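Local coordinates for fructosyl amine: oxygen oxidoreductase (Aspergillus fumigatus, PDB 3DJE), which oxidatively deglycates fructosyl amines, using FAD as its cofactor and oxygen as the electron acceptor, at residues 53-58 against 365-370; 90-95 against 155-160; 70-75 against 387-392. All coordinates share one frame; numbering follows the deposited sequence.

Interaction 1: residues 53-58 against 365-370; sequences KVISSG and RGFKYL. With FAD (flavin-adenine dinucleotide), chain C; FSA (1-S-(carboxymethyl)-1-thio-beta-D-fructopyranose), chain D.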
loop_
_atom_site.group_PDB
_atom_site.type_symbol
_atom_site.label_atom_id
_atom_site.label_comp_id
_atom_site.label_asym_id
_atom_site.label_seq_id
_atom_site.Cartn_x
_atom_site.Cartn_y
_atom_site.Cartn_z
ATOM N N LYS A 53 -4.287 -7.272 -3.441
ATOM C CA LYS A 53 -3.304 -6.980 -2.397
ATOM C C LYS A 53 -3.319 -8.123 -1.394
ATOM O O LYS A 53 -4.363 -8.757 -1.160
ATOM C CB LYS A 53 -3.624 -5.666 -1.664
ATOM C CG LYS A 53 -3.570 -4.391 -2.524
ATOM C CD LYS A 53 -2.160 -3.982 -2.924
ATOM C CE LYS A 53 -2.212 -2.564 -3.459
ATOM N NZ LYS A 53 -0.957 -2.114 -4.130
ATOM N N VAL A 54 -2.171 -8.364 -0.767
ATOM C CA VAL A 54 -2.087 -9.401 0.260
ATOM C C VAL A 54 -2.734 -8.901 1.557
ATOM O O VAL A 54 -2.474 -7.774 2.001
ATOM C CB VAL A 54 -0.624 -9.784 0.568
ATOM C CG1 VAL A 54 -0.591 -10.954 1.547
ATOM C CG2 VAL A 54 0.113 -10.173 -0.691
ATOM N N ILE A 55 -3.539 -9.762 2.171
ATOM C CA ILE A 55 -4.103 -9.517 3.495
ATOM C C ILE A 55 -3.567 -10.600 4.437
ATOM O O ILE A 55 -3.899 -11.777 4.292
ATOM C CB ILE A 55 -5.656 -9.565 3.469
ATOM C CG1 ILE A 55 -6.221 -8.675 2.345
ATOM C CG2 ILE A 55 -6.230 -9.256 4.869
ATOM C CD1 ILE A 55 -5.859 -7.201 2.446
ATOM N N SER A 56 -2.722 -10.187 5.371
ATOM C CA SER A 56 -2.107 -11.111 6.327
ATOM C C SER A 56 -1.670 -10.378 7.587
ATOM O O SER A 56 -1.560 -9.154 7.590
ATOM C CB SER A 56 -0.900 -11.800 5.697
ATOM O OG SER A 56 0.265 -11.021 5.890
ATOM N N SER A 57 -1.390 -11.144 8.644
ATOM C CA SER A 57 -1.016 -10.584 9.949
ATOM C C SER A 57 0.500 -10.474 10.207
ATOM O O SER A 57 0.918 -10.326 11.359
ATOM C CB SER A 57 -1.673 -11.407 11.063
ATOM O OG SER A 57 -1.301 -12.768 10.947
ATOM N N GLY A 58 1.306 -10.507 9.149
ATOM C CA GLY A 58 2.772 -10.412 9.267
ATOM C C GLY A 58 3.298 -9.226 10.064
ATOM O O GLY A 58 2.708 -8.143 10.039
ATOM N N ARG A 365 2.786 -0.889 3.294
ATOM C CA ARG A 365 2.071 -2.018 3.888
ATOM C C ARG A 365 0.687 -1.602 4.376
ATOM O O ARG A 365 0.113 -2.262 5.225
ATOM C CB ARG A 365 2.901 -2.627 5.021
ATOM C CG ARG A 365 3.073 -1.725 6.234
ATOM C CD ARG A 365 4.121 -2.298 7.174
ATOM N NE ARG A 365 4.273 -1.508 8.393
ATOM C CZ ARG A 365 3.561 -1.688 9.506
ATOM N NH1 ARG A 365 2.628 -2.642 9.561
ATOM N NH2 ARG A 365 3.780 -0.917 10.570
ATOM N N GLY A 366 0.140 -0.526 3.810
ATOM C CA GLY A 366 -1.080 0.045 4.357
ATOM C C GLY A 366 -2.397 -0.391 3.738
ATOM O O GLY A 366 -3.454 0.001 4.246
ATOM N N PHE A 367 -2.388 -1.163 2.646
ATOM C CA PHE A 367 -3.676 -1.411 2.010
ATOM C C PHE A 367 -4.614 -2.210 2.897
ATOM O O PHE A 367 -5.823 -1.929 2.964
ATOM C CB PHE A 367 -3.633 -2.075 0.637
ATOM C CG PHE A 367 -5.015 -2.175 0.037
ATOM C CD1 PHE A 367 -5.601 -1.051 -0.551
ATOM C CD2 PHE A 367 -5.785 -3.322 0.211
ATOM C CE1 PHE A 367 -6.935 -1.092 -1.028
ATOM C CE2 PHE A 367 -7.109 -3.378 -0.271
ATOM C CZ PHE A 367 -7.681 -2.256 -0.874
ATOM N N LYS A 368 -4.049 -3.208 3.551
ATOM C CA LYS A 368 -4.866 -4.143 4.321
ATOM C C LYS A 368 -5.682 -3.445 5.409
ATOM O O LYS A 368 -6.646 -4.028 5.900
ATOM C CB LYS A 368 -4.015 -5.272 4.901
ATOM C CG LYS A 368 -3.002 -4.829 5.923
ATOM C CD LYS A 368 -2.069 -5.994 6.324
ATOM C CE LYS A 368 -1.016 -6.328 5.272
ATOM N NZ LYS A 368 -0.026 -5.216 5.051
ATOM N N TYR A 369 -5.297 -2.216 5.781
ATOM C CA TYR A 369 -6.032 -1.434 6.799
ATOM C C TYR A 369 -7.196 -0.608 6.251
ATOM O O TYR A 369 -7.840 0.158 6.994
ATOM C CB TYR A 369 -5.056 -0.541 7.587
ATOM C CG TYR A 369 -3.914 -1.336 8.162
ATOM C CD1 TYR A 369 -4.008 -1.914 9.430
ATOM C CD2 TYR A 369 -2.749 -1.542 7.424
ATOM C CE1 TYR A 369 -2.966 -2.667 9.951
ATOM C CE2 TYR A 369 -1.711 -2.284 7.935
ATOM C CZ TYR A 369 -1.816 -2.848 9.180
ATOM O OH TYR A 369 -0.756 -3.593 9.653
ATOM N N LEU A 370 -7.503 -0.774 4.968
ATOM C CA LEU A 370 -8.628 -0.048 4.377
ATOM C C LEU A 370 -9.914 -0.088 5.228
ATOM O O LEU A 370 -10.563 0.947 5.412
ATOM C CB LEU A 370 -8.917 -0.545 2.955
ATOM C CG LEU A 370 -10.144 0.078 2.266
ATOM C CD1 LEU A 370 -10.016 1.593 2.090
ATOM C CD2 LEU A 370 -10.459 -0.587 0.922
HETATM P PA FAD C . -2.732 6.169 -1.894
HETATM O O1A FAD C . -3.758 5.121 -1.852
HETATM O O2A FAD C . -1.658 6.077 -2.930
HETATM O O5B FAD C . -3.547 7.519 -2.016
HETATM C C5B FAD C . -2.922 8.791 -2.208
HETATM C C4B FAD C . -3.960 9.696 -2.883
HETATM O O4B FAD C . -3.355 11.001 -2.833
HETATM C C3B FAD C . -4.060 9.295 -4.373
HETATM O O3B FAD C . -5.401 8.911 -4.718
HETATM C C2B FAD C . -3.634 10.593 -5.079
HETATM O O2B FAD C . -4.415 10.853 -6.287
HETATM C C1B FAD C . -3.844 11.655 -3.964
HETATM N N9A FAD C . -3.133 12.904 -4.376
HETATM C C8A FAD C . -1.928 13.030 -4.971
HETATM N N7A FAD C . -1.699 14.336 -5.221
HETATM C C5A FAD C . -2.761 15.027 -4.785
HETATM C C6A FAD C . -3.103 16.384 -4.786
HETATM N N6A FAD C . -2.260 17.297 -5.324
HETATM N N1A FAD C . -4.283 16.756 -4.254
HETATM C C2A FAD C . -5.127 15.859 -3.729
HETATM N N3A FAD C . -4.834 14.554 -3.716
HETATM C C4A FAD C . -3.661 14.124 -4.239
HETATM N N1 FAD C . -0.303 -3.075 1.134
HETATM C C2 FAD C . -0.904 -4.191 1.713
HETATM O O2 FAD C . -1.508 -4.115 2.785
HETATM N N3 FAD C . -0.810 -5.421 1.061
HETATM C C4 FAD C . -0.124 -5.565 -0.140
HETATM O O4 FAD C . -0.064 -6.671 -0.691
HETATM C C4X FAD C . 0.493 -4.436 -0.702
HETATM N N5 FAD C . 1.202 -4.547 -1.896
HETATM C C5X FAD C . 1.655 -3.394 -2.531
HETATM C C6 FAD C . 2.172 -3.503 -3.819
HETATM C C7 FAD C . 2.591 -2.368 -4.501
HETATM C C7M FAD C . 3.175 -2.553 -5.909
HETATM C C8 FAD C . 2.471 -1.111 -3.911
HETATM C C8M FAD C . 2.866 0.157 -4.705
HETATM C C9 FAD C . 1.933 -1.005 -2.620
HETATM C C9A FAD C . 1.510 -2.147 -1.927
HETATM N N10 FAD C . 0.978 -2.074 -0.625
HETATM C C10 FAD C . 0.393 -3.205 -0.057
HETATM C "C1'" FAD C . 1.019 -0.814 0.131
HETATM C "C2'" FAD C . -0.312 -0.076 -0.017
HETATM O "O2'" FAD C . -0.763 -0.148 -1.388
HETATM C "C3'" FAD C . -0.129 1.378 0.409
HETATM O "O3'" FAD C . 0.579 1.416 1.666
HETATM C "C4'" FAD C . -1.468 2.097 0.608
HETATM O "O4'" FAD C . -2.372 1.841 -0.466
HETATM C "C5'" FAD C . -1.209 3.605 0.697
HETATM O "O5'" FAD C . -2.447 4.293 0.941
HETATM P P FAD C . -2.478 5.895 1.002
HETATM O O1P FAD C . -1.452 6.363 1.980
HETATM O O2P FAD C . -3.899 6.261 1.171
HETATM O O3P FAD C . -2.017 6.369 -0.464
HETATM O OAB FSA D . 1.833 -6.056 3.491
HETATM C CAL FSA D . 1.935 -7.119 2.841
HETATM O OAA FSA D . 1.585 -8.229 3.317
HETATM C CAH FSA D . 2.518 -7.120 1.442
HETATM S SAK FSA D . 3.129 -5.536 0.963
HETATM C C1 FSA D . 3.748 -6.061 -0.612
HETATM C C2 FSA D . 4.822 -5.094 -1.131
HETATM O O2 FSA D . 4.968 -5.252 -2.552
HETATM C C3 FSA D . 6.173 -5.352 -0.456
HETATM O O3 FSA D . 6.670 -6.647 -0.826
HETATM C C4 FSA D . 7.192 -4.252 -0.769
HETATM O O4 FSA D . 8.367 -4.442 0.038
HETATM C C5 FSA D . 6.630 -2.856 -0.483
HETATM O O5 FSA D . 6.483 -2.638 0.922
HETATM C C6 FSA D . 5.294 -2.693 -1.194
HETATM O O6 FSA D . 4.405 -3.751 -0.795
#
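Lys53 lays its first two methylenes against CG and CD2 of the Phe367 ring, the two side chains crossing at about a right angle with Lys53 CG 3.7 Å from Phe367 CD2. A bend at chi2 (-71°) then swings CD off the phenylalanine and onto one face of the flavin, where Lys53 CD sits 3.5 Å from FAD C4X. The ammonium group follows beneath the same ring system; its main anchors are Ala47 O and the carboxylate of Asp50, with a weak bond to FAD O2'. The sulfur of FSA lies on the opposite flavin face. Lys368 takes a different course: it slides past Ile55 in the reverse direction, Ile55 CD1 meeting Lys368 CB at 3.6 Å, and its CD passes by the carbonyl oxygen of Ser56. Between them the two segments hydrogen-bond the pyrimidine edge of the flavin in this MSOX/MTOX-family oxidase. Strand 53-55 works with its backbone: Val54 N donates to FAD O4 at 2.7 Å, and FAD N3 returns a bond to Val54 O at 3.0 Å. From the loop and 3-10 turn of 365-370, Phe367 N reaches FAD N1, Gly366 N reaches FAD O3', and Lys368 N reaches FAD O2 at 2.8 Å. Bent at chi3 and chi4, the Lys368 chain folds back so that NZ lies 2.9 Å from the same FAD O2. Phe367 N, Lys368 N and Lys368 NZ together would probably favour negative charge building up along N1 and C2=O2 when the flavin is reduced. Lys368 NZ also holds the carboxylate of bound FSA, 2.6 Å from FSA OAB, and gives a third bond to Arg365 O, which it meets 38° above the carbonyl plane.

Interaction 2: residues 90-95 against 155-160; sequences YYHDTG and AGWAHA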
loop_
_atom_site.group_PDB
_atom_site.type_symbol
_atom_site.label_atom_id
_atom_site.label_comp_id
_atom_site.label_asym_id
_atom_site.label_seq_id
_atom_site.Cartn_x
_atom_site.Cartn_y
_atom_site.Cartn_z
ATOM N N TYR A 90 -14.836 -8.702 -0.898
ATOM C CA TYR A 90 -13.577 -8.463 -1.632
ATOM C C TYR A 90 -12.423 -9.268 -1.095
ATOM O O TYR A 90 -11.362 -9.284 -1.718
ATOM C CB TYR A 90 -13.234 -6.963 -1.659
ATOM C CG TYR A 90 -14.430 -6.193 -2.126
ATOM C CD1 TYR A 90 -14.937 -6.390 -3.396
ATOM C CD2 TYR A 90 -15.137 -5.355 -1.250
ATOM C CE1 TYR A 90 -16.103 -5.747 -3.822
ATOM C CE2 TYR A 90 -16.298 -4.697 -1.669
ATOM C CZ TYR A 90 -16.789 -4.907 -2.951
ATOM O OH TYR A 90 -17.944 -4.258 -3.360
ATOM N N TYR A 91 -12.632 -9.952 0.032
ATOM C CA TYR A 91 -11.576 -10.734 0.672
ATOM C C TYR A 91 -11.654 -12.216 0.305
ATOM O O TYR A 91 -12.716 -12.839 0.431
ATOM C CB TYR A 91 -11.601 -10.572 2.194
ATOM C CG TYR A 91 -10.600 -11.470 2.894
ATOM C CD1 TYR A 91 -9.229 -11.376 2.627
ATOM C CD2 TYR A 91 -11.031 -12.455 3.774
ATOM C CE1 TYR A 91 -8.315 -12.223 3.263
ATOM C CE2 TYR A 91 -10.124 -13.294 4.420
ATOM C CZ TYR A 91 -8.766 -13.172 4.148
ATOM O OH TYR A 91 -7.871 -14.021 4.762
ATOM N N HIS A 92 -10.514 -12.772 -0.118
ATOM C CA HIS A 92 -10.420 -14.160 -0.568
ATOM C C HIS A 92 -9.396 -14.896 0.289
ATOM O O HIS A 92 -8.198 -14.654 0.185
ATOM C CB HIS A 92 -9.975 -14.205 -2.024
ATOM C CG HIS A 92 -10.933 -13.541 -2.960
ATOM N ND1 HIS A 92 -11.789 -14.247 -3.777
ATOM C CD2 HIS A 92 -11.164 -12.230 -3.209
ATOM C CE1 HIS A 92 -12.509 -13.395 -4.489
ATOM N NE2 HIS A 92 -12.150 -12.168 -4.164
ATOM N N ASP A 93 -9.896 -15.784 1.139
ATOM C CA ASP A 93 -9.069 -16.506 2.103
ATOM C C ASP A 93 -8.441 -17.718 1.417
ATOM O O ASP A 93 -8.850 -18.864 1.645
ATOM C CB ASP A 93 -9.952 -16.923 3.279
ATOM C CG ASP A 93 -9.160 -17.357 4.493
ATOM O OD1 ASP A 93 -8.281 -16.605 4.944
ATOM O OD2 ASP A 93 -9.466 -18.441 5.032
ATOM N N THR A 94 -7.450 -17.462 0.562
ATOM C CA THR A 94 -6.836 -18.507 -0.276
ATOM C C THR A 94 -5.675 -19.191 0.411
ATOM O O THR A 94 -5.159 -20.196 -0.093
ATOM C CB THR A 94 -6.205 -17.908 -1.564
ATOM O OG1 THR A 94 -5.281 -16.863 -1.194
ATOM C CG2 THR A 94 -7.285 -17.350 -2.486
ATOM N N GLY A 95 -5.237 -18.620 1.526
ATOM C CA GLY A 95 -3.958 -18.979 2.093
ATOM C C GLY A 95 -2.793 -18.249 1.424
ATOM O O GLY A 95 -2.947 -17.576 0.386
ATOM N N ALA A 155 -5.351 -16.013 5.848
ATOM C CA ALA A 155 -4.560 -15.062 5.053
ATOM C C ALA A 155 -4.964 -15.248 3.611
ATOM O O ALA A 155 -5.428 -16.320 3.212
ATOM C CB ALA A 155 -3.082 -15.338 5.205
ATOM N N GLY A 156 -4.766 -14.218 2.807
ATOM C CA GLY A 156 -5.182 -14.323 1.428
ATOM C C GLY A 156 -4.991 -13.011 0.727
ATOM O O GLY A 156 -3.959 -12.348 0.886
ATOM N N TRP A 157 -5.975 -12.665 -0.095
ATOM C CA TRP A 157 -5.895 -11.428 -0.852
ATOM C C TRP A 157 -7.235 -10.714 -0.944
ATOM O O TRP A 157 -8.289 -11.327 -0.760
ATOM C CB TRP A 157 -5.318 -11.703 -2.246
ATOM C CG TRP A 157 -6.185 -12.567 -3.116
ATOM C CD1 TRP A 157 -6.186 -13.945 -3.189
ATOM C CD2 TRP A 157 -7.172 -12.114 -4.050
ATOM N NE1 TRP A 157 -7.118 -14.363 -4.131
ATOM C CE2 TRP A 157 -7.721 -13.260 -4.678
ATOM C CE3 TRP A 157 -7.624 -10.844 -4.445
ATOM C CZ2 TRP A 157 -8.742 -13.172 -5.649
ATOM C CZ3 TRP A 157 -8.622 -10.761 -5.428
ATOM C CH2 TRP A 157 -9.162 -11.916 -6.016
ATOM N N ALA A 158 -7.187 -9.401 -1.186
ATOM C CA ALA A 158 -8.411 -8.612 -1.412
ATOM C C ALA A 158 -8.389 -7.985 -2.778
ATOM O O ALA A 158 -7.319 -7.599 -3.259
ATOM C CB ALA A 158 -8.547 -7.512 -0.377
ATOM N N HIS A 159 -9.565 -7.874 -3.396
ATOM C CA HIS A 159 -9.679 -7.086 -4.619
ATOM C C HIS A 159 -9.620 -5.613 -4.279
ATOM O O HIS A 159 -10.640 -4.995 -3.941
ATOM C CB HIS A 159 -10.926 -7.427 -5.428
ATOM C CG HIS A 159 -10.833 -6.946 -6.838
ATOM N ND1 HIS A 159 -10.637 -5.619 -7.154
ATOM C CD2 HIS A 159 -10.814 -7.623 -8.012
ATOM C CE1 HIS A 159 -10.551 -5.493 -8.468
ATOM N NE2 HIS A 159 -10.649 -6.696 -9.013
ATOM N N ALA A 160 -8.410 -5.063 -4.338
ATOM C CA ALA A 160 -8.155 -3.731 -3.778
ATOM C C ALA A 160 -8.970 -2.626 -4.443
ATOM O O ALA A 160 -9.649 -1.831 -3.759
ATOM C CB ALA A 160 -6.637 -3.399 -3.807
#
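His92 O is approached by three groups: Trp157 N bonds to it at 3.0 Å, Gly156 CA makes a C-H...O contact with it at 3.3 Å, and Thr94 N adds a weak bond from its own segment. The return bond, His92 N to Trp157 O, is only 2.7 Å long. On one face of the sheet the side chains of His92 and Trp157 form an offset stack, the imidazole of His92 lying over the six-membered ring of Trp157 with planes 3° apart and centroids separated by 3.9 Å. His92 CB continues this cover as a CH-pi contact, 3.7 Å from the centroid of the Trp157 five-membered ring. These antiparallel strands belong to a small three-stranded sheet in which 156-158 is central, flanked by 91-92 and by the flavin-contacting strand 53-55. Thr94 CG2 packs 3.4 Å from Trp157 NE1, whose hydrogen bond goes to Glu267. Across the sheet from the stack, Tyr91 reaches along the pair until its OH, bonded to Asp93 OD1 at 2.6 Å, rests against the Ala155 backbone. Asp93 centres an inverse gamma turn, after which Gly95 N finds Ala155 O at 2.9 Å. At the other end His159 N donates to Tyr90 O, while its imidazole ND1 caps Asn162 N at the start of helix 160-173.

Interaction 3: residues 70-75 against 387-392; sequences NEILAE and QKIHEL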
loop_
_atom_site.group_PDB
_atom_site.type_symbol
_atom_site.label_atom_id
_atom_site.label_comp_id
_atom_site.label_asym_id
_atom_site.label_seq_id
_atom_site.Cartn_x
_atom_site.Cartn_y
_atom_site.Cartn_z
ATOM N N ASN A 70 1.006 -3.244 16.502
ATOM C CA ASN A 70 0.677 -3.711 15.154
ATOM C C ASN A 70 -0.363 -4.829 15.156
ATOM O O ASN A 70 -1.206 -4.905 14.255
ATOM C CB ASN A 70 1.943 -4.057 14.379
ATOM C CG ASN A 70 2.585 -2.817 13.783
ATOM O OD1 ASN A 70 2.210 -2.384 12.688
ATOM N ND2 ASN A 70 3.506 -2.203 14.521
ATOM N N GLU A 71 -0.339 -5.661 16.193
ATOM C CA GLU A 71 -1.364 -6.703 16.361
ATOM C C GLU A 71 -2.761 -6.116 16.562
ATOM O O GLU A 71 -3.744 -6.631 16.000
ATOM C CB GLU A 71 -1.009 -7.615 17.537
ATOM C CG GLU A 71 0.084 -8.619 17.203
ATOM C CD GLU A 71 0.454 -9.516 18.379
ATOM O OE1 GLU A 71 0.304 -9.093 19.553
ATOM O OE2 GLU A 71 0.906 -10.644 18.118
ATOM N N ILE A 72 -2.841 -5.057 17.363
ATOM C CA ILE A 72 -4.096 -4.364 17.634
ATOM C C ILE A 72 -4.669 -3.813 16.325
ATOM O O ILE A 72 -5.841 -4.030 16.019
ATOM C CB ILE A 72 -3.910 -3.233 18.663
ATOM C CG1 ILE A 72 -3.582 -3.830 20.034
ATOM C CG2 ILE A 72 -5.164 -2.337 18.747
ATOM C CD1 ILE A 72 -3.199 -2.786 21.089
ATOM N N LEU A 73 -3.817 -3.149 15.545
ATOM C CA LEU A 73 -4.282 -2.515 14.308
ATOM C C LEU A 73 -4.627 -3.560 13.250
ATOM O O LEU A 73 -5.592 -3.393 12.493
ATOM C CB LEU A 73 -3.243 -1.520 13.776
ATOM C CG LEU A 73 -2.928 -0.335 14.699
ATOM C CD1 LEU A 73 -1.977 0.636 14.004
ATOM C CD2 LEU A 73 -4.197 0.393 15.176
ATOM N N ALA A 74 -3.849 -4.642 13.201
ATOM C CA ALA A 74 -4.115 -5.723 12.245
ATOM C C ALA A 74 -5.410 -6.454 12.580
ATOM O O ALA A 74 -6.167 -6.795 11.676
ATOM C CB ALA A 74 -2.961 -6.702 12.181
ATOM N N GLU A 75 -5.658 -6.695 13.870
ATOM C CA GLU A 75 -6.899 -7.373 14.270
ATOM C C GLU A 75 -8.125 -6.554 13.833
ATOM O O GLU A 75 -9.097 -7.121 13.316
ATOM C CB GLU A 75 -6.905 -7.680 15.769
ATOM C CG GLU A 75 -7.849 -8.817 16.168
ATOM C CD GLU A 75 -9.252 -8.340 16.497
ATOM O OE1 GLU A 75 -9.468 -7.106 16.573
ATOM O OE2 GLU A 75 -10.146 -9.203 16.693
ATOM N N GLN A 387 -3.007 5.922 24.470
ATOM C CA GLN A 387 -1.607 6.306 24.649
ATOM C C GLN A 387 -0.637 5.288 24.046
ATOM O O GLN A 387 0.315 5.661 23.358
ATOM C CB GLN A 387 -1.287 6.554 26.137
ATOM C CG GLN A 387 0.187 6.865 26.432
ATOM C CD GLN A 387 0.678 8.140 25.755
ATOM O OE1 GLN A 387 0.753 9.199 26.387
ATOM N NE2 GLN A 387 1.008 8.050 24.465
ATOM N N LYS A 388 -0.881 4.006 24.311
ATOM C CA LYS A 388 -0.036 2.927 23.814
ATOM C C LYS A 388 0.160 2.996 22.295
ATOM O O LYS A 388 1.279 2.860 21.797
ATOM C CB LYS A 388 -0.635 1.571 24.219
ATOM C CG LYS A 388 0.105 0.356 23.682
ATOM C CD LYS A 388 -0.661 -0.936 23.978
ATOM C CE LYS A 388 0.196 -2.178 23.713
ATOM N NZ LYS A 388 1.388 -2.272 24.629
ATOM N N ILE A 389 -0.935 3.221 21.575
ATOM C CA ILE A 389 -0.896 3.269 20.110
ATOM C C ILE A 389 -0.294 4.599 19.665
ATOM O O ILE A 389 0.594 4.639 18.803
ATOM C CB ILE A 389 -2.302 3.054 19.510
ATOM C CG1 ILE A 389 -2.811 1.652 19.869
ATOM C CG2 ILE A 389 -2.292 3.274 17.976
ATOM C CD1 ILE A 389 -4.249 1.411 19.491
ATOM N N HIS A 390 -0.748 5.675 20.296
ATOM C CA HIS A 390 -0.246 7.007 19.979
ATOM C C HIS A 390 1.277 7.086 20.007
ATOM O O HIS A 390 1.887 7.684 19.124
ATOM C CB HIS A 390 -0.831 8.048 20.924
ATOM C CG HIS A 390 -0.295 9.422 20.689
ATOM N ND1 HIS A 390 -0.548 10.130 19.533
ATOM C CD2 HIS A 390 0.506 10.209 21.446
ATOM C CE1 HIS A 390 0.050 11.307 19.601
ATOM N NE2 HIS A 390 0.706 11.376 20.746
ATOM N N GLU A 391 1.892 6.479 21.018
ATOM C CA GLU A 391 3.346 6.547 21.175
ATOM C C GLU A 391 4.103 6.045 19.943
ATOM O O GLU A 391 5.184 6.563 19.608
ATOM C CB GLU A 391 3.771 5.783 22.436
ATOM C CG GLU A 391 5.122 6.197 23.010
ATOM C CD GLU A 391 5.300 7.714 23.137
ATOM O OE1 GLU A 391 4.357 8.426 23.575
ATOM O OE2 GLU A 391 6.406 8.190 22.794
ATOM N N LEU A 392 3.533 5.061 19.249
ATOM C CA LEU A 392 4.176 4.497 18.073
ATOM C C LEU A 392 3.920 5.288 16.785
ATOM O O LEU A 392 4.814 5.390 15.945
ATOM C CB LEU A 392 3.760 3.035 17.864
ATOM C CG LEU A 392 4.596 2.251 16.848
ATOM C CD1 LEU A 392 6.062 2.142 17.308
ATOM C CD2 LEU A 392 4.011 0.860 16.589
#
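Two helices pack crosswise here: 64-83, the long helix that follows the flavin-contacting strand 53-55, and the short 387-393. Their local axes cross at -104° and come no nearer than 11.1 Å, a wide separation bridged by side chains, with no hydrogen bond between the two segments. The closest backbone approach is at Ile72 and Ile389, whose CA atoms are 8.6 Å apart and whose side chains both set out toward the other helix and cross at a slant. They meet by their methyl groups, Ile72 CG2 lying 3.9 Å from Ile389 CD1. Ile389 CG1 is anti to its own carbonyl carbon and chi2 is extended at 172°, which carries CD1 out toward the other helix. There the same methyl also comes near Leu73, at 4.4 Å from Leu73 CD2. Toward the more exposed margin, Lys388 reaches Ile72 through its CD, 4.3 Å from Ile72 CD1; the charged end of Lys388 continues to Glu68, one turn earlier on helix 64-83, and forms a salt bridge. Leu392 touches Val69 and Glu66 of helix 64-83. The amide of Asn70 is tied up elsewhere: ND2 donates to Glu66 O and Glu344 OE1, and OD1 accepts from NH2 of Arg365, a residue of the FSA pocket whose guanidinium also pairs with Glu344. The Leu392 and Asn70 side chains cross at about a right angle, with Leu392 CD2 3.7 Å from Asn70 ND2.

How the interactions relate
Interactions 1 and 2 share a sheet: strand 53-55 bonds through its backbone to strand 156-158, with Lys53 O to Ala158 N and Ile55 N to Gly156 O each at 2.9 Å, and the Phe367 ring packs on Ala160. Interaction 1 is buried and polar at its centre, its bonds going to cofactor and bound FSA; interaction 2, only partly buried, relies on strand-to-strand bonds and an aromatic stack. Interaction 3 lies farther out and is largely apolar, with no hydrogen bond between its segments. It still touches interaction 1, through Arg365 and Asn70 and through Tyr369 lying against the Leu73 backbone, whereas interactions 2 and 3 stay about 10 Å apart at their nearest atoms.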